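Long-range contacts in aldehyde dehydrogenase (Trypanosoma brucei, PDB 5MYP), which probably oxidises aldehydes to carboxylic acids with NAD+ as the electron acceptor: residues T54-C58 with L162-L166; M75-L80 with Y129-L135; E327-G331 with I355-V361. One frame throughout, in Å; residues are numbered along the deposited sequence.

Contact 1 of 3, residues T54-C58 with L162-L166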
loop_
_atom_site.group_PDB
_atom_site.type_symbol
_atom_site.label_atom_id
_atom_site.label_comp_id
_atom_site.label_asym_id
_atom_site.label_seq_id
_atom_site.Cartn_x
_atom_site.Cartn_y
_atom_site.Cartn_z
ATOM N N THR A 54 25.805 -4.663 -22.188
ATOM C CA THR A 54 24.625 -4.458 -23.043
ATOM C C THR A 54 24.554 -5.465 -24.195
ATOM O O THR A 54 23.482 -6.019 -24.460
ATOM C CB THR A 54 24.552 -3.004 -23.582
ATOM O OG1 THR A 54 24.178 -2.123 -22.517
ATOM C CG2 THR A 54 23.527 -2.852 -24.723
ATOM N N ASP A 55 25.686 -5.700 -24.867
ATOM C CA ASP A 55 25.729 -6.631 -26.004
ATOM C C ASP A 55 25.347 -8.053 -25.613
ATOM O O ASP A 55 24.518 -8.673 -26.277
ATOM C CB ASP A 55 27.111 -6.639 -26.666
ATOM C CG ASP A 55 27.436 -5.329 -27.385
ATOM O OD1 ASP A 55 26.539 -4.484 -27.591
ATOM O OD2 ASP A 55 28.613 -5.146 -27.754
ATOM N N GLU A 56 25.948 -8.554 -24.535
ATOM C CA GLU A 56 25.682 -9.917 -24.058
ATOM C C GLU A 56 24.264 -10.086 -23.490
ATOM O O GLU A 56 23.661 -11.149 -23.651
ATOM C CB GLU A 56 26.727 -10.341 -23.021
ATOM C CG GLU A 56 26.925 -11.850 -22.943
ATOM C CD GLU A 56 28.039 -12.259 -21.995
ATOM O OE1 GLU A 56 28.718 -11.369 -21.447
ATOM O OE2 GLU A 56 28.233 -13.477 -21.795
ATOM N N PHE A 57 23.739 -9.049 -22.835
ATOM C CA PHE A 57 22.338 -9.068 -22.348
ATOM C C PHE A 57 21.334 -9.140 -23.509
ATOM O O PHE A 57 20.376 -9.909 -23.448
ATOM C CB PHE A 57 22.008 -7.862 -21.451
ATOM C CG PHE A 57 22.351 -8.062 -19.996
ATOM C CD1 PHE A 57 21.848 -9.148 -19.282
ATOM C CD2 PHE A 57 23.151 -7.139 -19.328
ATOM C CE1 PHE A 57 22.161 -9.329 -17.940
ATOM C CE2 PHE A 57 23.463 -7.310 -17.984
ATOM C CZ PHE A 57 22.963 -8.404 -17.293
ATOM N N CYS A 58 21.565 -8.345 -24.555
ATOM C CA CYS A 58 20.733 -8.404 -25.766
ATOM C C CYS A 58 20.763 -9.793 -26.413
ATOM O O CYS A 58 19.730 -10.284 -26.872
ATOM C CB CYS A 58 21.147 -7.334 -26.780
ATOM S SG CYS A 58 20.758 -5.651 -26.256
ATOM N N LEU A 162 23.047 -15.268 -17.146
ATOM C CA LEU A 162 23.950 -14.129 -17.352
ATOM C C LEU A 162 23.903 -13.130 -16.190
ATOM O O LEU A 162 24.943 -12.689 -15.705
ATOM C CB LEU A 162 23.633 -13.412 -18.670
ATOM C CG LEU A 162 24.571 -12.268 -19.080
ATOM C CD1 LEU A 162 26.016 -12.737 -19.181
ATOM C CD2 LEU A 162 24.118 -11.653 -20.393
ATOM N N LEU A 163 22.697 -12.773 -15.757
ATOM C CA LEU A 163 22.526 -11.849 -14.630
ATOM C C LEU A 163 23.110 -12.420 -13.341
ATOM O O LEU A 163 23.743 -11.701 -12.574
ATOM C CB LEU A 163 21.045 -11.515 -14.420
ATOM C CG LEU A 163 20.704 -10.505 -13.315
ATOM C CD1 LEU A 163 21.347 -9.145 -13.579
ATOM C CD2 LEU A 163 19.201 -10.382 -13.181
ATOM N N THR A 164 22.884 -13.709 -13.104
ATOM C CA THR A 164 23.426 -14.395 -11.927
ATOM C C THR A 164 24.961 -14.409 -11.951
ATOM O O THR A 164 25.590 -14.189 -10.923
ATOM C CB THR A 164 22.853 -15.823 -11.802
ATOM O OG1 THR A 164 21.425 -15.740 -11.645
ATOM C CG2 THR A 164 23.444 -16.567 -10.611
ATOM N N LYS A 165 25.548 -14.637 -13.121
ATOM C CA LYS A 165 27.005 -14.575 -13.292
ATOM C C LYS A 165 27.554 -13.156 -13.054
ATOM O O LYS A 165 28.536 -12.981 -12.330
ATOM C CB LYS A 165 27.403 -15.065 -14.694
ATOM C CG LYS A 165 28.911 -15.083 -14.948
ATOM C CD LYS A 165 29.272 -15.440 -16.381
ATOM C CE LYS A 165 30.666 -14.924 -16.726
ATOM N NZ LYS A 165 31.230 -15.518 -17.973
ATOM N N LEU A 166 26.912 -12.155 -13.655
ATOM C CA LEU A 166 27.448 -10.784 -13.667
ATOM C C LEU A 166 27.205 -9.993 -12.388
ATOM O O LEU A 166 28.079 -9.248 -11.966
ATOM C CB LEU A 166 26.893 -9.991 -14.854
ATOM C CG LEU A 166 27.362 -10.409 -16.247
ATOM C CD1 LEU A 166 26.578 -9.642 -17.295
ATOM C CD2 LEU A 166 28.854 -10.176 -16.429
#
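Leu162 reaches across from helix 157-170 and sets its two methyl groups against neighbouring residues of helix 54-65, a worked example of how one branched side chain can serve two neighbours on a helix. Its CD2 lies in the angle between Phe57 and Glu56, 3.6 Å from CD1 of Phe57 and oblique to the ring. The same methyl approaches the backbone O of Glu56 at 3.3 Å and touches that residue's methylene groups. The other branch, CD1, meets the carboxylate end of Glu56, 3.5 Å from its CD in one of the two conformers modelled for this residue. Farther round, the far end of the phenylalanine ring enters between two more leucines: CZ of Phe57 is 3.8 Å from CD1 of Leu166, which comes from the opposite direction, and 4.1 Å from CD1 of Leu163. The two short helical segments run roughly antiparallel, at 150°, with axes 11.4 Å apart, a separation filled by side chains. No hydrogen bond joins them. The contact is therefore held by apolar packing around Phe57 and Leu162, while Glu56 contributes its aliphatic part and its carboxylate lies at the exposed margin.

Contact 2 of 3, residues M75-L80 with Y129-L135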
loop_
_atom_site.group_PDB
_atom_site.type_symbol
_atom_site.label_atom_id
_atom_site.label_comp_id
_atom_site.label_asym_id
_atom_site.label_seq_id
_atom_site.Cartn_x
_atom_site.Cartn_y
_atom_site.Cartn_z
ATOM N N MET A 75 13.182 -1.193 -25.256
ATOM C CA MET A 75 12.239 -1.640 -24.220
ATOM C C MET A 75 12.866 -1.917 -22.849
ATOM O O MET A 75 12.171 -1.810 -21.837
ATOM C CB MET A 75 11.485 -2.892 -24.694
ATOM C CG MET A 75 10.645 -2.699 -25.954
ATOM S SD MET A 75 9.371 -1.429 -25.835
ATOM C CE MET A 75 8.331 -2.092 -24.540
ATOM N N GLU A 76 14.151 -2.277 -22.810
ATOM C CA GLU A 76 14.805 -2.684 -21.557
ATOM C C GLU A 76 16.059 -1.881 -21.206
ATOM O O GLU A 76 16.131 -1.323 -20.114
ATOM C CB GLU A 76 15.115 -4.183 -21.576
ATOM C CG GLU A 76 13.871 -5.051 -21.706
ATOM C CD GLU A 76 14.103 -6.504 -21.324
ATOM O OE1 GLU A 76 14.271 -6.799 -20.121
ATOM O OE2 GLU A 76 14.113 -7.343 -22.242
ATOM N N ILE A 77 17.022 -1.800 -22.127
ATOM C CA ILE A 77 18.334 -1.215 -21.820
ATOM C C ILE A 77 18.229 0.285 -21.540
ATOM O O ILE A 77 18.692 0.752 -20.502
ATOM C CB ILE A 77 19.371 -1.458 -22.949
ATOM C CG1 ILE A 77 19.562 -2.963 -23.232
ATOM C CG2 ILE A 77 20.712 -0.800 -22.613
ATOM C CD1 ILE A 77 20.088 -3.783 -22.066
ATOM N N LEU A 78 17.619 1.028 -22.459
ATOM C CA LEU A 78 17.485 2.484 -22.305
ATOM C C LEU A 78 16.623 2.909 -21.100
ATOM O O LEU A 78 17.017 3.817 -20.375
ATOM C CB LEU A 78 16.987 3.149 -23.603
ATOM C CG LEU A 78 17.960 3.175 -24.788
ATOM C CD1 LEU A 78 17.266 3.749 -26.017
ATOM C CD2 LEU A 78 19.230 3.954 -24.471
ATOM N N PRO A 79 15.455 2.262 -20.882
ATOM C CA PRO A 79 14.689 2.548 -19.655
ATOM C C PRO A 79 15.445 2.278 -18.350
ATOM O O PRO A 79 15.309 3.047 -17.404
ATOM C CB PRO A 79 13.477 1.620 -19.777
ATOM C CG PRO A 79 13.267 1.501 -21.237
ATOM C CD PRO A 79 14.648 1.487 -21.842
ATOM N N LEU A 80 16.231 1.201 -18.310
ATOM C CA LEU A 80 17.078 0.914 -17.148
ATOM C C LEU A 80 18.148 1.984 -16.929
ATOM O O LEU A 80 18.364 2.413 -15.798
ATOM C CB LEU A 80 17.728 -0.470 -17.258
ATOM C CG LEU A 80 16.810 -1.662 -16.969
ATOM C CD1 LEU A 80 17.537 -2.956 -17.277
ATOM C CD2 LEU A 80 16.310 -1.655 -15.528
ATOM N N TYR A 129 9.992 -9.446 -20.118
ATOM C CA TYR A 129 11.084 -8.466 -20.184
ATOM C C TYR A 129 11.977 -8.764 -18.982
ATOM O O TYR A 129 11.875 -8.110 -17.945
ATOM C CB TYR A 129 10.548 -7.036 -20.179
ATOM C CG TYR A 129 9.702 -6.745 -21.396
ATOM C CD1 TYR A 129 10.277 -6.285 -22.585
ATOM C CD2 TYR A 129 8.331 -6.963 -21.373
ATOM C CE1 TYR A 129 9.499 -6.038 -23.706
ATOM C CE2 TYR A 129 7.544 -6.719 -22.487
ATOM C CZ TYR A 129 8.124 -6.256 -23.651
ATOM O OH TYR A 129 7.331 -6.016 -24.755
ATOM N N PRO A 130 12.836 -9.793 -19.116
ATOM C CA PRO A 130 13.474 -10.409 -17.955
ATOM C C PRO A 130 14.587 -9.600 -17.294
ATOM O O PRO A 130 14.944 -9.915 -16.158
ATOM C CB PRO A 130 14.012 -11.729 -18.515
ATOM C CG PRO A 130 14.277 -11.441 -19.953
ATOM C CD PRO A 130 13.248 -10.442 -20.378
ATOM N N LEU A 131 15.134 -8.594 -17.980
ATOM C CA LEU A 131 16.124 -7.705 -17.372
ATOM C C LEU A 131 15.439 -6.497 -16.733
ATOM O O LEU A 131 15.683 -6.189 -15.567
ATOM C CB LEU A 131 17.160 -7.253 -18.406
ATOM C CG LEU A 131 18.404 -6.551 -17.848
ATOM C CD1 LEU A 131 19.194 -7.483 -16.940
ATOM C CD2 LEU A 131 19.272 -6.015 -18.980
ATOM N N LEU A 132 14.582 -5.824 -17.498
ATOM C CA LEU A 132 13.844 -4.651 -17.012
ATOM C C LEU A 132 13.063 -4.940 -15.734
ATOM O O LEU A 132 13.176 -4.208 -14.753
ATOM C CB LEU A 132 12.869 -4.149 -18.081
ATOM C CG LEU A 132 12.053 -2.893 -17.755
ATOM C CD1 LEU A 132 12.955 -1.674 -17.731
ATOM C CD2 LEU A 132 10.914 -2.717 -18.751
ATOM N N LEU A 133 12.286 -6.019 -15.748
ATOM C CA LEU A 133 11.330 -6.281 -14.670
ATOM C C LEU A 133 11.923 -7.002 -13.456
ATOM O O LEU A 133 11.195 -7.316 -12.511
ATOM C CB LEU A 133 10.101 -7.012 -15.229
ATOM C CG LEU A 133 9.373 -6.236 -16.336
ATOM C CD1 LEU A 133 8.190 -7.035 -16.860
ATOM C CD2 LEU A 133 8.917 -4.859 -15.871
ATOM N N ILE A 134 13.234 -7.262 -13.478
ATOM C CA ILE A 134 13.980 -7.646 -12.274
ATOM C C ILE A 134 14.854 -6.472 -11.773
ATOM O O ILE A 134 14.859 -6.184 -10.571
ATOM C CB ILE A 134 14.778 -8.971 -12.488
ATOM C CG1 ILE A 134 15.118 -9.636 -11.149
ATOM C CG2 ILE A 134 16.038 -8.770 -13.316
ATOM C CD1 ILE A 134 13.997 -10.474 -10.577
ATOM N N LEU A 135 15.554 -5.780 -12.677
ATOM C CA LEU A 135 16.449 -4.681 -12.276
ATOM C C LEU A 135 15.751 -3.365 -11.938
ATOM O O LEU A 135 16.201 -2.660 -11.032
ATOM C CB LEU A 135 17.543 -4.426 -13.328
ATOM C CG LEU A 135 18.628 -5.492 -13.525
ATOM C CD1 LEU A 135 19.730 -4.934 -14.426
ATOM C CD2 LEU A 135 19.218 -5.951 -12.199
#
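Glu76 and Leu132 bring the two backbones to 5.0 Å between their CA atoms, where a helix that widens into a pi-type turn at 75-77 and kinks at Pro79 faces the turn leading into helix 132-143. The buried Glu76 takes up backbone N-H groups of that turn. Its OE1 accepts Leu132 N at 2.8 Å, almost straight (175°) and on the anti lone pair. Leu131 N reaches the same oxygen at 2.9 Å, more bent (137°) and nearly in line with the C-O bond. OE2 forms a salt bridge with Arg67, so both oxygens are held. The carboxylate plane stands 87° from the Tyr129 ring, whose edge meets Glu76 CG. Beside this polar centre, Met75 CB lies 3.8 Å from Tyr129 CE1, and Leu80 spreads its branches, CD1 to Leu131 CG (3.7 Å) and CD2 to Leu135 CB (3.7 Å). The Tyr129 hydroxyl is hydrogen-bonded to Thr258, and its side chain is about 7 Å from that of Cys259, the predicted active-site cysteine. Helix 54-65 covers Glu76 and Leu131, helix 157-170 packs on Pro130, Ile134 and Leu135, and helix 36-52 touches Ile77 and Leu135; Ile77 also meets Leu489 of the second subunit.

Contact 3 of 3, residues E327-G331 with I355-V361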
loop_
_atom_site.group_PDB
_atom_site.type_symbol
_atom_site.label_atom_id
_atom_site.label_comp_id
_atom_site.label_asym_id
_atom_site.label_seq_id
_atom_site.Cartn_x
_atom_site.Cartn_y
_atom_site.Cartn_z
ATOM N N GLU A 327 -6.054 -21.601 -30.584
ATOM C CA GLU A 327 -7.475 -21.852 -30.286
ATOM C C GLU A 327 -8.313 -20.573 -30.171
ATOM O O GLU A 327 -9.503 -20.592 -30.494
ATOM C CB GLU A 327 -7.652 -22.698 -29.010
ATOM C CG GLU A 327 -7.271 -24.167 -29.139
ATOM C CD GLU A 327 -8.042 -24.882 -30.229
ATOM O OE1 GLU A 327 -7.388 -25.395 -31.159
ATOM O OE2 GLU A 327 -9.294 -24.926 -30.169
ATOM N N PHE A 328 -7.703 -19.475 -29.715
ATOM C CA PHE A 328 -8.381 -18.167 -29.671
ATOM C C PHE A 328 -8.849 -17.653 -31.036
ATOM O O PHE A 328 -9.819 -16.901 -31.097
ATOM C CB PHE A 328 -7.507 -17.082 -29.006
ATOM C CG PHE A 328 -7.401 -17.173 -27.495
ATOM C CD1 PHE A 328 -8.300 -17.911 -26.709
ATOM C CD2 PHE A 328 -6.400 -16.455 -26.846
ATOM C CE1 PHE A 328 -8.169 -17.948 -25.328
ATOM C CE2 PHE A 328 -6.273 -16.490 -25.466
ATOM C CZ PHE A 328 -7.161 -17.234 -24.706
ATOM N N MET A 329 -8.178 -18.056 -32.118
ATOM C CA MET A 329 -8.604 -17.686 -33.478
ATOM C C MET A 329 -9.996 -18.226 -33.854
ATOM O O MET A 329 -10.630 -17.695 -34.764
ATOM C CB MET A 329 -7.579 -18.140 -34.525
ATOM C CG MET A 329 -6.237 -17.430 -34.440
ATOM S SD MET A 329 -5.113 -17.909 -35.764
ATOM C CE MET A 329 -3.568 -17.227 -35.164
ATOM N N LYS A 330 -10.461 -19.264 -33.152
ATOM C CA LYS A 330 -11.793 -19.843 -33.376
ATOM C C LYS A 330 -12.933 -18.952 -32.870
ATOM O O LYS A 330 -14.073 -19.103 -33.307
ATOM C CB LYS A 330 -11.915 -21.217 -32.701
ATOM C CG LYS A 330 -10.842 -22.239 -33.054
ATOM C CD LYS A 330 -10.842 -22.615 -34.526
ATOM C CE LYS A 330 -9.750 -23.629 -34.835
ATOM N NZ LYS A 330 -9.830 -24.852 -33.986
ATOM N N GLY A 331 -12.634 -18.036 -31.947
ATOM C CA GLY A 331 -13.640 -17.135 -31.385
ATOM C C GLY A 331 -14.086 -15.970 -32.256
ATOM O O GLY A 331 -14.904 -15.162 -31.814
ATOM N N ILE A 355 -16.683 -11.155 -33.275
ATOM C CA ILE A 355 -16.323 -11.901 -32.073
ATOM C C ILE A 355 -17.567 -12.329 -31.303
ATOM O O ILE A 355 -18.558 -11.603 -31.258
ATOM C CB ILE A 355 -15.355 -11.078 -31.165
ATOM C CG1 ILE A 355 -13.903 -11.405 -31.510
ATOM C CG2 ILE A 355 -15.531 -11.358 -29.679
ATOM C CD1 ILE A 355 -13.480 -10.929 -32.872
ATOM N N ASP A 356 -17.489 -13.519 -30.715
ATOM C CA ASP A 356 -18.395 -13.942 -29.657
ATOM C C ASP A 356 -17.795 -13.428 -28.334
ATOM O O ASP A 356 -16.762 -13.947 -27.899
ATOM C CB ASP A 356 -18.506 -15.472 -29.652
ATOM C CG ASP A 356 -19.365 -16.006 -28.516
ATOM O OD1 ASP A 356 -20.191 -15.251 -27.955
ATOM O OD2 ASP A 356 -19.209 -17.202 -28.191
ATOM N N PRO A 357 -18.428 -12.414 -27.690
ATOM C CA PRO A 357 -17.856 -11.861 -26.443
ATOM C C PRO A 357 -17.693 -12.858 -25.283
ATOM O O PRO A 357 -16.849 -12.636 -24.408
ATOM C CB PRO A 357 -18.849 -10.753 -26.051
ATOM C CG PRO A 357 -19.591 -10.430 -27.300
ATOM C CD PRO A 357 -19.685 -11.725 -28.046
ATOM N N THR A 358 -18.494 -13.927 -25.278
ATOM C CA THR A 358 -18.401 -14.985 -24.264
ATOM C C THR A 358 -17.274 -15.996 -24.514
ATOM O O THR A 358 -16.950 -16.772 -23.614
ATOM C CB THR A 358 -19.725 -15.771 -24.149
ATOM O OG1 THR A 358 -19.993 -16.446 -25.383
ATOM C CG2 THR A 358 -20.889 -14.833 -23.818
ATOM N N HIS A 359 -16.697 -16.007 -25.723
ATOM C CA HIS A 359 -15.565 -16.891 -26.046
ATOM C C HIS A 359 -14.357 -16.528 -25.174
ATOM O O HIS A 359 -14.155 -15.344 -24.882
ATOM C CB HIS A 359 -15.191 -16.790 -27.535
ATOM C CG HIS A 359 -14.152 -17.782 -27.976
ATOM N ND1 HIS A 359 -12.804 -17.583 -27.773
ATOM C CD2 HIS A 359 -14.256 -18.971 -28.615
ATOM C CE1 HIS A 359 -12.125 -18.611 -28.246
ATOM N NE2 HIS A 359 -12.983 -19.465 -28.771
ATOM N N PRO A 360 -13.556 -17.538 -24.753
ATOM C CA PRO A 360 -12.321 -17.303 -23.990
ATOM C C PRO A 360 -11.388 -16.165 -24.467
ATOM O O PRO A 360 -10.742 -15.532 -23.632
ATOM C CB PRO A 360 -11.609 -18.650 -24.089
ATOM C CG PRO A 360 -12.723 -19.641 -24.094
ATOM C CD PRO A 360 -13.895 -18.982 -24.780
ATOM N N VAL A 361 -11.329 -15.902 -25.774
ATOM C CA VAL A 361 -10.508 -14.815 -26.341
ATOM C C VAL A 361 -10.925 -13.421 -25.839
ATOM O O VAL A 361 -10.087 -12.519 -25.769
ATOM C CB VAL A 361 -10.496 -14.841 -27.898
ATOM C CG1 VAL A 361 -11.833 -14.390 -28.485
ATOM C CG2 VAL A 361 -9.356 -13.990 -28.454
#
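Glu327, near the end of helix 319-328, turns its backbone O toward the edge of the His359 imidazole, opening a contact in which the C-terminal part of that helix packs on the loop after strand 346-353. Phe328 follows, and its ring packs against Pro360 and Val361: Val361 CA sits over one face, 4.0 Å from the centroid, as a CH-pi contact displaced toward the rim. Farther along the ring, CE1 meets Pro360 CB at 3.7 Å, while CB of Phe328 touches Val361 CG2 at 3.6 Å. By Lys330 the chain has tightened into a 3-10 turn, and the backbone here passes obliquely by the imidazole. Gly331 then places its CA over the centre of the His359 ring, 3.4 Å from the centroid; Pro360 CD lies over the opposite face. The imidazole reaches this glycine because its CG stands opposite the backbone N (chi1 -173°). Val361 N donates to its ND1 at 3.0 Å, a nearly straight bond whose donor is tilted from the ring plane, and this restrains the ring's rotation. Gly331 O ends the segment by accepting a nearly straight bond (3.3 Å, 167°) from N of Asp356, the first residue of the type I turn that runs to His359. Strand 370-376 backs the contact, touching Met329, Ile355 and Val361, and strand 346-353, which leads into the loop, packs on Met329.

From the N terminus, helix 54-65 supplies the first half of contact 1, and helix 69-95, next in the chain, supplies the first half of contact 2. Contact 2 closes first, at 129-135, and so is nested within the longer loop that contact 1 closes at 162-166. The two also touch in space: Thr54 packs on Ile77, Phe57 on Leu131, and Leu163 on Ile134 and Leu135, which links helices 54-65, 69-95, 132-143 and 157-170. Contact 3 follows in series, closing a short, strand-containing loop between helix 319-328 and the approach to strand 370-376. It stands apart, its nearest atoms about 17 Å from contact 2 and about 26 Å from contact 1, beside the sheet that includes strands 346-353 and 370-376.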